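Local structure of CmeC (Campylobacter jejuni, 4MT4) at residues Leu62-Met67 / Lys465-Ser470; Gly75-Ser80 / Arg131-Ala136; Glu145-Ala150 / Leu279-Gln284. The protein probably serves as the outer-membrane channel of a multidrug efflux system, a trimeric conduit of the outer membrane factor family that lets exported compounds leave the cell. One frame throughout, in Å; residues are numbered along the deposited sequence.

Contact 1 of 3, residues Leu62-Met67 / Lys465-Ser470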
ATOM      1  N   LEU B  62      11.144  13.935  -0.573  1.00 35.39           N
ATOM      2  CA  LEU B  62      11.279  12.662  -1.272  1.00 43.08           C
ATOM      3  C   LEU B  62      10.935  12.805  -2.750  1.00 45.25           C
ATOM      4  O   LEU B  62      11.632  12.275  -3.613  1.00 46.17           O
ATOM      5  CB  LEU B  62      10.383  11.600  -0.634  1.00 38.17           C
ATOM      6  CG  LEU B  62      10.806  11.055   0.731  1.00 53.28           C
ATOM      7  CD1 LEU B  62       9.730  10.142   1.303  1.00 36.34           C
ATOM      8  CD2 LEU B  62      12.134  10.321   0.622  1.00 47.43           C
ATOM      9  N   ALA B  63       9.857  13.527  -3.029  1.00 41.10           N
ATOM     10  CA  ALA B  63       9.420  13.770  -4.397  1.00 43.74           C
ATOM     11  C   ALA B  63      10.448  14.599  -5.163  1.00 43.45           C
ATOM     12  O   ALA B  63      10.621  14.426  -6.370  1.00 34.96           O
ATOM     13  CB  ALA B  63       8.069  14.463  -4.406  1.00 43.70           C
ATOM     14  N   PHE B  64      11.125  15.499  -4.455  1.00 41.73           N
ATOM     15  CA  PHE B  64      12.169  16.323  -5.055  1.00 44.56           C
ATOM     16  C   PHE B  64      13.386  15.466  -5.390  1.00 51.73           C
ATOM     17  O   PHE B  64      13.999  15.628  -6.443  1.00 45.54           O
ATOM     18  CB  PHE B  64      12.568  17.470  -4.118  1.00 39.59           C
ATOM     19  CG  PHE B  64      13.453  18.506  -4.762  1.00 52.61           C
ATOM     20  CD1 PHE B  64      14.831  18.378  -4.723  1.00 50.53           C
ATOM     21  CD2 PHE B  64      12.905  19.608  -5.401  1.00 46.07           C
ATOM     22  CE1 PHE B  64      15.647  19.324  -5.311  1.00 42.58           C
ATOM     23  CE2 PHE B  64      13.719  20.560  -5.991  1.00 53.97           C
ATOM     24  CZ  PHE B  64      15.092  20.417  -5.945  1.00 46.91           C
ATOM     25  N   ILE B  65      13.722  14.553  -4.484  1.00 40.22           N
ATOM     26  CA  ILE B  65      14.866  13.666  -4.659  1.00 43.41           C
ATOM     27  C   ILE B  65      14.622  12.682  -5.798  1.00 41.09           C
ATOM     28  O   ILE B  65      15.520  12.410  -6.597  1.00 47.26           O
ATOM     29  CB  ILE B  65      15.173  12.894  -3.360  1.00 44.63           C
ATOM     30  CG1 ILE B  65      15.562  13.869  -2.246  1.00 42.23           C
ATOM     31  CG2 ILE B  65      16.285  11.880  -3.580  1.00 44.13           C
ATOM     32  CD1 ILE B  65      15.687  13.222  -0.889  1.00 40.21           C
ATOM     33  N   HIS B  66      13.400  12.160  -5.868  1.00 41.54           N
ATOM     34  CA  HIS B  66      13.006  11.256  -6.945  1.00 44.63           C
ATOM     35  C   HIS B  66      13.191  11.920  -8.306  1.00 48.79           C
ATOM     36  O   HIS B  66      13.551  11.266  -9.283  1.00 42.41           O
ATOM     37  CB  HIS B  66      11.553  10.810  -6.771  1.00 36.58           C
ATOM     38  CG  HIS B  66      11.335   9.898  -5.603  1.00 57.53           C
ATOM     39  ND1 HIS B  66      12.330   9.092  -5.092  1.00 60.88           N
ATOM     40  CD2 HIS B  66      10.237   9.669  -4.844  1.00 54.06           C
ATOM     41  CE1 HIS B  66      11.853   8.403  -4.070  1.00 67.43           C
ATOM     42  NE2 HIS B  66      10.586   8.735  -3.899  1.00 56.64           N
ATOM     43  N   MET B  67      12.946  13.225  -8.356  1.00 39.10           N
ATOM     44  CA  MET B  67      13.135  14.007  -9.571  1.00 42.57           C
ATOM     45  C   MET B  67      14.617  14.130  -9.917  1.00 41.96           C
ATOM     46  O   MET B  67      15.004  14.020 -11.082  1.00 42.79           O
ATOM     47  CB  MET B  67      12.506  15.393  -9.410  1.00 41.07           C
ATOM     48  CG  MET B  67      12.696  16.319 -10.600  1.00 44.40           C
ATOM     49  SD  MET B  67      11.868  17.899 -10.355  1.00 65.45           S
ATOM     50  CE  MET B  67      12.583  18.428  -8.804  1.00 56.49           C
ATOM     51  N   LYS B 465      12.117  27.179  -3.778  1.00 53.67           N
ATOM     52  CA  LYS B 465      13.117  28.083  -3.217  1.00 53.73           C
ATOM     53  C   LYS B 465      13.401  27.834  -1.737  1.00 63.63           C
ATOM     54  O   LYS B 465      14.555  27.871  -1.306  1.00 59.00           O
ATOM     55  CB  LYS B 465      12.661  29.530  -3.415  1.00 70.60           C
ATOM     56  CG  LYS B 465      11.155  29.691  -3.276  1.00 75.32           C
ATOM     57  CD  LYS B 465      10.698  31.132  -3.447  1.00 91.94           C
ATOM     58  CE  LYS B 465      10.884  31.932  -2.171  1.00 93.89           C
ATOM     59  NZ  LYS B 465      10.036  33.156  -2.173  1.00 93.86           N
ATOM     60  N   ASN B 466      12.349  27.579  -0.965  1.00 54.15           N
ATOM     61  CA  ASN B 466      12.473  27.457   0.483  1.00 55.51           C
ATOM     62  C   ASN B 466      12.498  26.014   0.980  1.00 45.95           C
ATOM     63  O   ASN B 466      12.487  25.770   2.187  1.00 57.97           O
ATOM     64  CB  ASN B 466      11.332  28.211   1.171  1.00 53.32           C
ATOM     65  CG  ASN B 466      11.348  29.697   0.867  1.00 56.57           C
ATOM     66  OD1 ASN B 466      10.322  30.280   0.515  1.00 65.22           O
ATOM     67  ND2 ASN B 466      12.514  30.317   1.003  1.00 52.96           N
ATOM     68  N   LEU B 467      12.524  25.061   0.053  1.00 56.84           N
ATOM     69  CA  LEU B 467      12.572  23.651   0.427  1.00 57.65           C
ATOM     70  C   LEU B 467      13.870  23.348   1.170  1.00 62.60           C
ATOM     71  O   LEU B 467      14.961  23.514   0.627  1.00 52.71           O
ATOM     72  CB  LEU B 467      12.437  22.757  -0.807  1.00 56.07           C
ATOM     73  CG  LEU B 467      12.312  21.254  -0.544  1.00 55.02           C
ATOM     74  CD1 LEU B 467      11.063  20.947   0.269  1.00 44.98           C
ATOM     75  CD2 LEU B 467      12.311  20.473  -1.851  1.00 44.27           C
ATOM     76  N   ASP B 468      13.743  22.910   2.418  1.00 58.42           N
ATOM     77  CA  ASP B 468      14.904  22.670   3.267  1.00 57.67           C
ATOM     78  C   ASP B 468      15.668  21.426   2.829  1.00 58.48           C
ATOM     79  O   ASP B 468      15.249  20.301   3.098  1.00 58.84           O
ATOM     80  CB  ASP B 468      14.477  22.536   4.733  1.00 61.97           C
ATOM     81  CG  ASP B 468      15.637  22.700   5.702  1.00 69.55           C
ATOM     82  OD1 ASP B 468      16.735  22.172   5.429  1.00 55.94           O
ATOM     83  OD2 ASP B 468      15.449  23.365   6.742  1.00 76.53           O
ATOM     84  N   MET B 469      16.791  21.642   2.152  1.00 66.55           N
ATOM     85  CA  MET B 469      17.696  20.561   1.786  1.00 69.68           C
ATOM     86  C   MET B 469      19.055  20.797   2.431  1.00 72.03           C
ATOM     87  O   MET B 469      20.088  20.428   1.879  1.00 70.80           O
ATOM     88  CB  MET B 469      17.826  20.456   0.265  1.00 57.44           C
ATOM     89  CG  MET B 469      16.494  20.297  -0.456  1.00 68.47           C
ATOM     90  SD  MET B 469      15.629  18.773  -0.041  1.00 68.34           S
ATOM     91  CE  MET B 469      16.712  17.553  -0.774  1.00 73.07           C
ATOM     92  N   SER B 470      19.040  21.422   3.606  1.00 63.17           N
ATOM     93  CA  SER B 470      20.267  21.804   4.301  1.00 72.17           C
ATOM     94  C   SER B 470      20.949  20.602   4.947  1.00 76.01           C
ATOM     95  O   SER B 470      22.084  20.711   5.426  1.00 79.46           O
ATOM     96  CB  SER B 470      19.970  22.865   5.365  1.00 71.57           C
ATOM     97  OG  SER B 470      19.275  22.296   6.460  1.00 68.72           O
TER
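Phe-64 and Leu-467 carry the closest part of this contact: the CD2 methyl of Leu-467 comes within 3.7 Å of Phe-64 CG, near the root of the ring, and lies obliquely to its plane. The two side chains run past each other in opposite directions. Beside them, the CE methyl of Met-469 reaches Ile-65 CG1 at 4.1 Å and makes a longer approach, 4.5 Å, to Phe-64 CD1. Bends at chi2 and chi3 (-64° and -68°) fold the methionine so that its methyl end faces the helix.

The loop that presents these groups is anchored by Asp-468. Its OD1 accepts a 3.0 Å bond from Ser-470 N, an Asx turn, and also binds Ser-470 OG, while OD2 forms a salt bridge with Lys-55, whose backbone is hydrogen-bonded to that of Asp-468. Farther out, Phe-64 also touches Arg-472, and Ile-65 packs on Val-356 of the second subunit.

Since the segments meet through carbon atoms, the methionine by its CE methyl, their contact is hydrophobic; the polar bonds around Asp-468 shape the C-terminal loop and tie it to Lys-55 of helix 44-56, which probably helps set its apolar side chains against helix 58-79.

Contact 2 of 3, residues Gly75-Ser80 / Arg131-Ala136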
ATOM      1  N   GLY B  75      21.253  11.425 -17.242  1.00 40.79           N
ATOM      2  CA  GLY B  75      22.639  11.737 -17.536  1.00 38.70           C
ATOM      3  C   GLY B  75      23.443  10.492 -17.853  1.00 45.69           C
ATOM      4  O   GLY B  75      24.346  10.519 -18.692  1.00 49.60           O
ATOM      5  N   ILE B  76      23.112   9.398 -17.175  1.00 42.90           N
ATOM      6  CA  ILE B  76      23.761   8.113 -17.405  1.00 40.79           C
ATOM      7  C   ILE B  76      23.476   7.601 -18.815  1.00 46.27           C
ATOM      8  O   ILE B  76      24.379   7.151 -19.520  1.00 49.84           O
ATOM      9  CB  ILE B  76      23.295   7.054 -16.384  1.00 38.96           C
ATOM     10  CG1 ILE B  76      23.707   7.453 -14.966  1.00 40.79           C
ATOM     11  CG2 ILE B  76      23.865   5.690 -16.729  1.00 40.59           C
ATOM     12  CD1 ILE B  76      23.235   6.484 -13.900  1.00 42.68           C
ATOM     13  N   ASP B  77      22.215   7.685 -19.221  1.00 41.28           N
ATOM     14  CA  ASP B  77      21.785   7.167 -20.516  1.00 47.23           C
ATOM     15  C   ASP B  77      22.209   8.065 -21.677  1.00 51.07           C
ATOM     16  O   ASP B  77      22.281   7.612 -22.819  1.00 50.91           O
ATOM     17  CB  ASP B  77      20.268   6.978 -20.535  1.00 38.12           C
ATOM     18  CG  ASP B  77      19.815   5.826 -19.660  1.00 49.64           C
ATOM     19  OD1 ASP B  77      20.589   4.859 -19.497  1.00 49.71           O
ATOM     20  OD2 ASP B  77      18.684   5.888 -19.134  1.00 53.86           O
ATOM     21  N   PHE B  78      22.482   9.334 -21.387  1.00 40.13           N
ATOM     22  CA  PHE B  78      22.990  10.243 -22.411  1.00 44.40           C
ATOM     23  C   PHE B  78      24.416   9.871 -22.792  1.00 51.31           C
ATOM     24  O   PHE B  78      24.820  10.018 -23.947  1.00 45.70           O
ATOM     25  CB  PHE B  78      22.945  11.696 -21.930  1.00 37.82           C
ATOM     26  CG  PHE B  78      23.555  12.674 -22.899  1.00 50.46           C
ATOM     27  CD1 PHE B  78      22.827  13.142 -23.981  1.00 50.50           C
ATOM     28  CD2 PHE B  78      24.857  13.121 -22.730  1.00 55.17           C
ATOM     29  CE1 PHE B  78      23.385  14.037 -24.875  1.00 51.11           C
ATOM     30  CE2 PHE B  78      25.420  14.018 -23.623  1.00 43.62           C
ATOM     31  CZ  PHE B  78      24.682  14.476 -24.696  1.00 46.34           C
ATOM     32  N   SER B  79      25.172   9.393 -21.810  1.00 46.77           N
ATOM     33  CA  SER B  79      26.575   9.056 -22.013  1.00 50.55           C
ATOM     34  C   SER B  79      26.742   7.888 -22.978  1.00 36.97           C
ATOM     35  O   SER B  79      27.770   7.763 -23.641  1.00 55.74           O
ATOM     36  CB  SER B  79      27.240   8.725 -20.677  1.00 42.45           C
ATOM     37  OG  SER B  79      26.711   7.529 -20.130  1.00 44.57           O
ATOM     38  N   SER B  80      25.721   7.043 -23.063  1.00 42.01           N
ATOM     39  CA  SER B  80      25.773   5.862 -23.918  1.00 43.27           C
ATOM     40  C   SER B  80      25.670   6.204 -25.405  1.00 44.10           C
ATOM     41  O   SER B  80      25.770   5.323 -26.259  1.00 42.80           O
ATOM     42  CB  SER B  80      24.662   4.888 -23.529  1.00 40.87           C
ATOM     43  OG  SER B  80      24.828   4.454 -22.191  1.00 56.69           O
ATOM     44  N   ARG B 131      19.438   5.730 -28.393  1.00 39.80           N
ATOM     45  CA  ARG B 131      18.737   7.000 -28.544  1.00 39.36           C
ATOM     46  C   ARG B 131      17.377   6.933 -27.859  1.00 40.62           C
ATOM     47  O   ARG B 131      16.976   7.870 -27.173  1.00 38.68           O
ATOM     48  CB  ARG B 131      18.566   7.369 -30.021  1.00 35.45           C
ATOM     49  CG  ARG B 131      17.958   8.752 -30.240  1.00 51.58           C
ATOM     50  CD  ARG B 131      17.986   9.165 -31.705  1.00 61.69           C
ATOM     51  NE  ARG B 131      16.744   8.844 -32.403  1.00 63.83           N
ATOM     52  CZ  ARG B 131      15.759   9.713 -32.610  1.00 59.11           C
ATOM     53  NH1 ARG B 131      14.665   9.339 -33.258  1.00 65.11           N
ATOM     54  NH2 ARG B 131      15.871  10.961 -32.174  1.00 62.97           N
ATOM     55  N   ASP B 132      16.677   5.815 -28.039  1.00 33.70           N
ATOM     56  CA  ASP B 132      15.362   5.631 -27.432  1.00 47.04           C
ATOM     57  C   ASP B 132      15.472   5.288 -25.948  1.00 50.65           C
ATOM     58  O   ASP B 132      14.554   5.559 -25.176  1.00 42.40           O
ATOM     59  CB  ASP B 132      14.570   4.547 -28.166  1.00 31.86           C
ATOM     60  CG  ASP B 132      14.088   5.002 -29.531  1.00 39.32           C
ATOM     61  OD1 ASP B 132      14.198   6.210 -29.826  1.00 44.14           O
ATOM     62  OD2 ASP B 132      13.589   4.157 -30.306  1.00 43.33           O
ATOM     63  N   THR B 133      16.590   4.686 -25.553  1.00 40.79           N
ATOM     64  CA  THR B 133      16.864   4.460 -24.139  1.00 40.67           C
ATOM     65  C   THR B 133      16.982   5.810 -23.441  1.00 42.83           C
ATOM     66  O   THR B 133      16.492   5.997 -22.327  1.00 40.82           O
ATOM     67  CB  THR B 133      18.154   3.639 -23.921  1.00 38.87           C
ATOM     68  OG1 THR B 133      18.005   2.339 -24.505  1.00 42.30           O
ATOM     69  CG2 THR B 133      18.443   3.486 -22.433  1.00 38.82           C
ATOM     70  N   TYR B 134      17.627   6.752 -24.122  1.00 39.69           N
ATOM     71  CA  TYR B 134      17.776   8.115 -23.628  1.00 39.07           C
ATOM     72  C   TYR B 134      16.439   8.852 -23.606  1.00 41.30           C
ATOM     73  O   TYR B 134      16.110   9.535 -22.636  1.00 42.25           O
ATOM     74  CB  TYR B 134      18.787   8.882 -24.488  1.00 34.16           C
ATOM     75  CG  TYR B 134      18.826  10.370 -24.217  1.00 39.43           C
ATOM     76  CD1 TYR B 134      19.492  10.874 -23.108  1.00 39.02           C
ATOM     77  CD2 TYR B 134      18.201  11.270 -25.070  1.00 31.37           C
ATOM     78  CE1 TYR B 134      19.530  12.231 -22.853  1.00 33.34           C
ATOM     79  CE2 TYR B 134      18.232  12.628 -24.824  1.00 36.81           C
ATOM     80  CZ  TYR B 134      18.898  13.103 -23.713  1.00 38.09           C
ATOM     81  OH  TYR B 134      18.934  14.455 -23.463  1.00 55.34           O
ATOM     82  N   ARG B 135      15.673   8.707 -24.684  1.00 41.32           N
ATOM     83  CA  ARG B 135      14.374   9.363 -24.801  1.00 45.85           C
ATOM     84  C   ARG B 135      13.388   8.835 -23.761  1.00 44.06           C
ATOM     85  O   ARG B 135      12.530   9.573 -23.278  1.00 40.96           O
ATOM     86  CB  ARG B 135      13.801   9.174 -26.207  1.00 36.03           C
ATOM     87  CG  ARG B 135      14.562   9.907 -27.305  1.00 34.88           C
ATOM     88  CD  ARG B 135      14.274   9.289 -28.666  1.00 43.70           C
ATOM     89  NE  ARG B 135      13.492  10.166 -29.529  1.00 41.87           N
ATOM     90  CZ  ARG B 135      12.870   9.764 -30.635  1.00 48.10           C
ATOM     91  NH1 ARG B 135      12.931   8.492 -31.006  1.00 33.85           N
ATOM     92  NH2 ARG B 135      12.183  10.632 -31.365  1.00 64.05           N
ATOM     93  N   ALA B 136      13.514   7.556 -23.423  1.00 38.52           N
ATOM     94  CA  ALA B 136      12.667   6.949 -22.402  1.00 40.37           C
ATOM     95  C   ALA B 136      12.968   7.558 -21.039  1.00 48.11           C
ATOM     96  O   ALA B 136      12.063   7.846 -20.259  1.00 41.88           O
ATOM     97  CB  ALA B 136      12.862   5.440 -22.370  1.00 35.49           C
TER
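Asp-77 OD2 is gripped twice, by Ser-137 OG and by Gln-73 NE2, where the carboxylate lies against Thr-133. Serine and carboxylate thus link the two helices just beyond the segments themselves. Across the contact Asp-77 meets carbon: the CG2 methyl of Thr-133 sits 3.9 Å from Asp-77 CG, the two side chains crossing at about a right angle. With CG2 anti to the backbone N, the threonine turns its methyl to the aspartate, and its OG1 is bound to Lys-129 O one helical turn earlier.

Phe-78 and Tyr-134 form the aromatic half. They lie side by side and point the same way, Tyr-134 CE1 coming within 3.6 Å of Phe-78 CB. Its neighbour Tyr-134 CD1 is equally close, 3.6 Å, to Phe-78 CA, so the tyrosine rests on the root of the phenylalanine as much as on its ring. The ring planes are inclined by 59° with centroids 5.6 Å apart, an oblique pair. Backbones are close here, with 5.2 Å between the CA atoms of Asp-77 and Tyr-134.

Elsewhere on segment 131-136, Arg-135 NH1 makes a 2.9 Å salt bridge to Asp-132 OD1, which lies almost in the guanidinium plane. The guanidinium of Arg-131 lies over one face of that of Arg-135, and Asp-132 OD2 binds Ser-2 and Ser-4 of the N-terminal segment.

The short helical segments run antiparallel, at 167° and 8.6 Å between axes. Helix 58-79 leads into strand 84-96, and strand 109-124 returns towards helix 129-195, so the pair closes the base of a beta hairpin at the junction of helical tunnel and beta barrel, a hallmark of the TolC-like outer membrane factor fold.

Contact 3 of 3, residues Glu145-Ala150 / Leu279-Gln284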
ATOM      1  N   GLU B 145       8.936  15.159 -12.766  1.00 35.56           N
ATOM      2  CA  GLU B 145       8.640  16.570 -12.547  1.00 41.56           C
ATOM      3  C   GLU B 145       7.153  16.768 -12.275  1.00 45.42           C
ATOM      4  O   GLU B 145       6.766  17.518 -11.377  1.00 41.60           O
ATOM      5  CB  GLU B 145       9.073  17.410 -13.749  1.00 38.89           C
ATOM      6  CG  GLU B 145      10.574  17.610 -13.867  1.00 44.45           C
ATOM      7  CD  GLU B 145      10.946  18.531 -15.012  1.00 41.10           C
ATOM      8  OE1 GLU B 145      10.440  18.324 -16.135  1.00 50.46           O
ATOM      9  OE2 GLU B 145      11.740  19.467 -14.785  1.00 46.42           O
ATOM     10  N   TYR B 146       6.323  16.086 -13.058  1.00 42.08           N
ATOM     11  CA  TYR B 146       4.878  16.138 -12.879  1.00 45.95           C
ATOM     12  C   TYR B 146       4.467  15.450 -11.583  1.00 45.29           C
ATOM     13  O   TYR B 146       3.490  15.843 -10.945  1.00 46.22           O
ATOM     14  CB  TYR B 146       4.168  15.494 -14.070  1.00 37.82           C
ATOM     15  CG  TYR B 146       4.335  16.253 -15.369  1.00 46.56           C
ATOM     16  CD1 TYR B 146       4.389  17.641 -15.384  1.00 47.86           C
ATOM     17  CD2 TYR B 146       4.439  15.581 -16.581  1.00 49.91           C
ATOM     18  CE1 TYR B 146       4.539  18.336 -16.567  1.00 48.59           C
ATOM     19  CE2 TYR B 146       4.590  16.268 -17.769  1.00 39.55           C
ATOM     20  CZ  TYR B 146       4.640  17.647 -17.756  1.00 46.51           C
ATOM     21  OH  TYR B 146       4.792  18.337 -18.937  1.00 51.61           O
ATOM     22  N   ASP B 147       5.218  14.418 -11.204  1.00 43.94           N
ATOM     23  CA  ASP B 147       4.990  13.728  -9.939  1.00 45.18           C
ATOM     24  C   ASP B 147       5.318  14.638  -8.760  1.00 45.79           C
ATOM     25  O   ASP B 147       4.694  14.547  -7.705  1.00 36.57           O
ATOM     26  CB  ASP B 147       5.823  12.447  -9.856  1.00 38.32           C
ATOM     27  CG  ASP B 147       5.209  11.298 -10.630  1.00 40.77           C
ATOM     28  OD1 ASP B 147       3.997  11.356 -10.923  1.00 49.86           O
ATOM     29  OD2 ASP B 147       5.935  10.330 -10.940  1.00 50.56           O
ATOM     30  N   TYR B 148       6.296  15.517  -8.946  1.00 40.66           N
ATOM     31  CA  TYR B 148       6.661  16.477  -7.910  1.00 43.49           C
ATOM     32  C   TYR B 148       5.579  17.536  -7.750  1.00 44.68           C
ATOM     33  O   TYR B 148       5.245  17.935  -6.634  1.00 39.21           O
ATOM     34  CB  TYR B 148       7.999  17.146  -8.228  1.00 33.06           C
ATOM     35  CG  TYR B 148       8.354  18.272  -7.279  1.00 38.23           C
ATOM     36  CD1 TYR B 148       8.826  18.004  -6.000  1.00 34.86           C
ATOM     37  CD2 TYR B 148       8.220  19.601  -7.664  1.00 43.99           C
ATOM     38  CE1 TYR B 148       9.152  19.030  -5.130  1.00 42.05           C
ATOM     39  CE2 TYR B 148       8.544  20.631  -6.801  1.00 41.82           C
ATOM     40  CZ  TYR B 148       9.008  20.341  -5.535  1.00 45.68           C
ATOM     41  OH  TYR B 148       9.334  21.364  -4.672  1.00 51.96           O
ATOM     42  N   GLU B 149       5.038  17.991  -8.875  1.00 41.58           N
ATOM     43  CA  GLU B 149       3.947  18.956  -8.873  1.00 39.80           C
ATOM     44  C   GLU B 149       2.706  18.355  -8.226  1.00 50.59           C
ATOM     45  O   GLU B 149       1.988  19.025  -7.484  1.00 54.13           O
ATOM     46  CB  GLU B 149       3.628  19.416 -10.297  1.00 48.71           C
ATOM     47  CG  GLU B 149       4.764  20.153 -10.990  1.00 46.18           C
ATOM     48  CD  GLU B 149       4.876  21.606 -10.562  1.00 55.65           C
ATOM     49  OE1 GLU B 149       4.219  21.999  -9.575  1.00 70.54           O
ATOM     50  OE2 GLU B 149       5.619  22.360 -11.223  1.00 67.01           O
ATOM     51  N   ALA B 150       2.462  17.082  -8.518  1.00 44.87           N
ATOM     52  CA  ALA B 150       1.344  16.357  -7.931  1.00 41.67           C
ATOM     53  C   ALA B 150       1.541  16.196  -6.430  1.00 47.18           C
ATOM     54  O   ALA B 150       0.596  16.316  -5.652  1.00 46.41           O
ATOM     55  CB  ALA B 150       1.185  15.000  -8.595  1.00 41.62           C
ATOM     56  N   LEU B 279       0.888  10.441 -18.633  1.00 40.09           N
ATOM     57  CA  LEU B 279       1.148  10.552 -20.062  1.00 38.16           C
ATOM     58  C   LEU B 279       2.614  10.264 -20.375  1.00 51.62           C
ATOM     59  O   LEU B 279       2.924   9.456 -21.250  1.00 43.15           O
ATOM     60  CB  LEU B 279       0.770  11.942 -20.575  1.00 47.63           C
ATOM     61  CG  LEU B 279       1.061  12.202 -22.054  1.00 55.65           C
ATOM     62  CD1 LEU B 279       0.096  11.415 -22.927  1.00 52.45           C
ATOM     63  CD2 LEU B 279       1.014  13.691 -22.385  1.00 64.75           C
ATOM     64  N   GLU B 280       3.510  10.922 -19.645  1.00 40.76           N
ATOM     65  CA  GLU B 280       4.945  10.789 -19.878  1.00 47.28           C
ATOM     66  C   GLU B 280       5.447   9.376 -19.618  1.00 47.03           C
ATOM     67  O   GLU B 280       6.373   8.906 -20.278  1.00 45.25           O
ATOM     68  CB  GLU B 280       5.720  11.779 -19.008  1.00 33.49           C
ATOM     69  CG  GLU B 280       5.496  13.236 -19.382  1.00 34.08           C
ATOM     70  CD  GLU B 280       6.120  13.617 -20.715  1.00 55.49           C
ATOM     71  OE1 GLU B 280       6.950  12.845 -21.246  1.00 52.00           O
ATOM     72  OE2 GLU B 280       5.783  14.702 -21.233  1.00 58.04           O
ATOM     73  N   LYS B 281       4.835   8.701 -18.652  1.00 43.90           N
ATOM     74  CA  LYS B 281       5.198   7.324 -18.352  1.00 49.67           C
ATOM     75  C   LYS B 281       4.750   6.393 -19.472  1.00 51.05           C
ATOM     76  O   LYS B 281       5.300   5.306 -19.649  1.00 43.49           O
ATOM     77  CB  LYS B 281       4.595   6.890 -17.017  1.00 41.11           C
ATOM     78  CG  LYS B 281       5.231   7.576 -15.820  1.00 50.71           C
ATOM     79  CD  LYS B 281       4.579   7.155 -14.519  1.00 45.73           C
ATOM     80  CE  LYS B 281       5.181   7.900 -13.336  1.00 51.60           C
ATOM     81  NZ  LYS B 281       4.581   7.479 -12.040  1.00 61.37           N
ATOM     82  N   LEU B 282       3.754   6.834 -20.235  1.00 48.17           N
ATOM     83  CA  LEU B 282       3.266   6.065 -21.374  1.00 40.23           C
ATOM     84  C   LEU B 282       4.216   6.183 -22.565  1.00 44.99           C
ATOM     85  O   LEU B 282       4.523   5.186 -23.218  1.00 41.19           O
ATOM     86  CB  LEU B 282       1.862   6.521 -21.769  1.00 41.10           C
ATOM     87  CG  LEU B 282       1.278   5.932 -23.056  1.00 42.15           C
ATOM     88  CD1 LEU B 282       1.247   4.409 -22.999  1.00 35.63           C
ATOM     89  CD2 LEU B 282      -0.109   6.494 -23.320  1.00 45.62           C
ATOM     90  N   THR B 283       4.686   7.399 -22.842  1.00 37.32           N
ATOM     91  CA  THR B 283       5.647   7.614 -23.926  1.00 53.87           C
ATOM     92  C   THR B 283       6.978   6.961 -23.589  1.00 40.82           C
ATOM     93  O   THR B 283       7.724   6.552 -24.475  1.00 43.66           O
ATOM     94  CB  THR B 283       5.900   9.109 -24.204  1.00 48.07           C
ATOM     95  OG1 THR B 283       7.083   9.530 -23.514  1.00 69.72           O
ATOM     96  CG2 THR B 283       4.724   9.951 -23.747  1.00 28.20           C
ATOM     97  N   GLN B 284       7.268   6.880 -22.296  1.00 42.80           N
ATOM     98  CA  GLN B 284       8.489   6.245 -21.822  1.00 45.73           C
ATOM     99  C   GLN B 284       8.506   4.771 -22.207  1.00 41.72           C
ATOM    100  O   GLN B 284       9.492   4.269 -22.742  1.00 42.65           O
ATOM    101  CB  GLN B 284       8.620   6.395 -20.307  1.00 37.20           C
ATOM    102  CG  GLN B 284       9.794   5.636 -19.715  1.00 29.80           C
ATOM    103  CD  GLN B 284       9.903   5.811 -18.214  1.00 49.89           C
ATOM    104  OE1 GLN B 284       8.898   5.977 -17.521  1.00 49.23           O
ATOM    105  NE2 GLN B 284      11.127   5.775 -17.702  1.00 42.13           N
TER
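Tyr-146 and Glu-280 make the close-packed part of this contact, while Asp-147 and Lys-281 form a looser polar link next to it. The tyrosine meets the glutamate with its ring edge: CE2 lies 3.6 Å from Glu-280 CG, and this methylene is near the ring plane. What touches is therefore the aliphatic part of the glutamate. A bend at chi2 (-70°) folds the Glu-280 side chain, with OE2 4.0 Å from Tyr-146 CE2 and the carboxylate plane inclined by 39° to the ring. Thr-456 and Gln-452 also pack on the buried tyrosine, and Glu-280 rests on Ser-139, Lys-142 and Ala-143.

The other side is more open. Lys-281, an exposed residue, stretches fully extended beyond CG, passes Ala-143, and meets Asp-147 from the opposite direction. Its NZ stands 3.3 Å from Asp-147 OD2, a salt bridge whose hydrogen bond is weak. Asp-147 has a second partner in Ser-277, bound through OD1, which probably steadies the carboxylate more than the lysine does.

With 8.8 Å between the CA atoms of Tyr-146 and Glu-280, the backbones stay well apart and the side chains of Tyr-146, Glu-280 and Lys-281 span most of the gap. Helix 129-195 and helix 273-293 are further joined by the bond between Thr-283 OG1 and Ser-139 OG. Around this pair, helix 456-463 packs on Glu-145, Tyr-146, Tyr-148 and Glu-149, whereas Leu-279 and Leu-282 of helix 273-293 lean on helix 339-405.

From the N terminus, contact 1 opens first, on helix 58-79, and closes last, in the loop after helix 456-463, so it encloses the other two. Contact 2 starts farther along the same helix and closes early in helix 129-195, around strands 84-96 and 109-124. Contact 3 follows in series: it opens farther along helix 129-195 and closes on helix 273-293, spanning helices 201-236 and 240-245 but no strand. None of the loops cross. Contact 3 touches both others, Tyr-148 against Phe-64 and Gln-284 against Ala-136. Together they join the C-terminal loop to helix 58-79, that helix to 129-195, and 129-195 to 273-293.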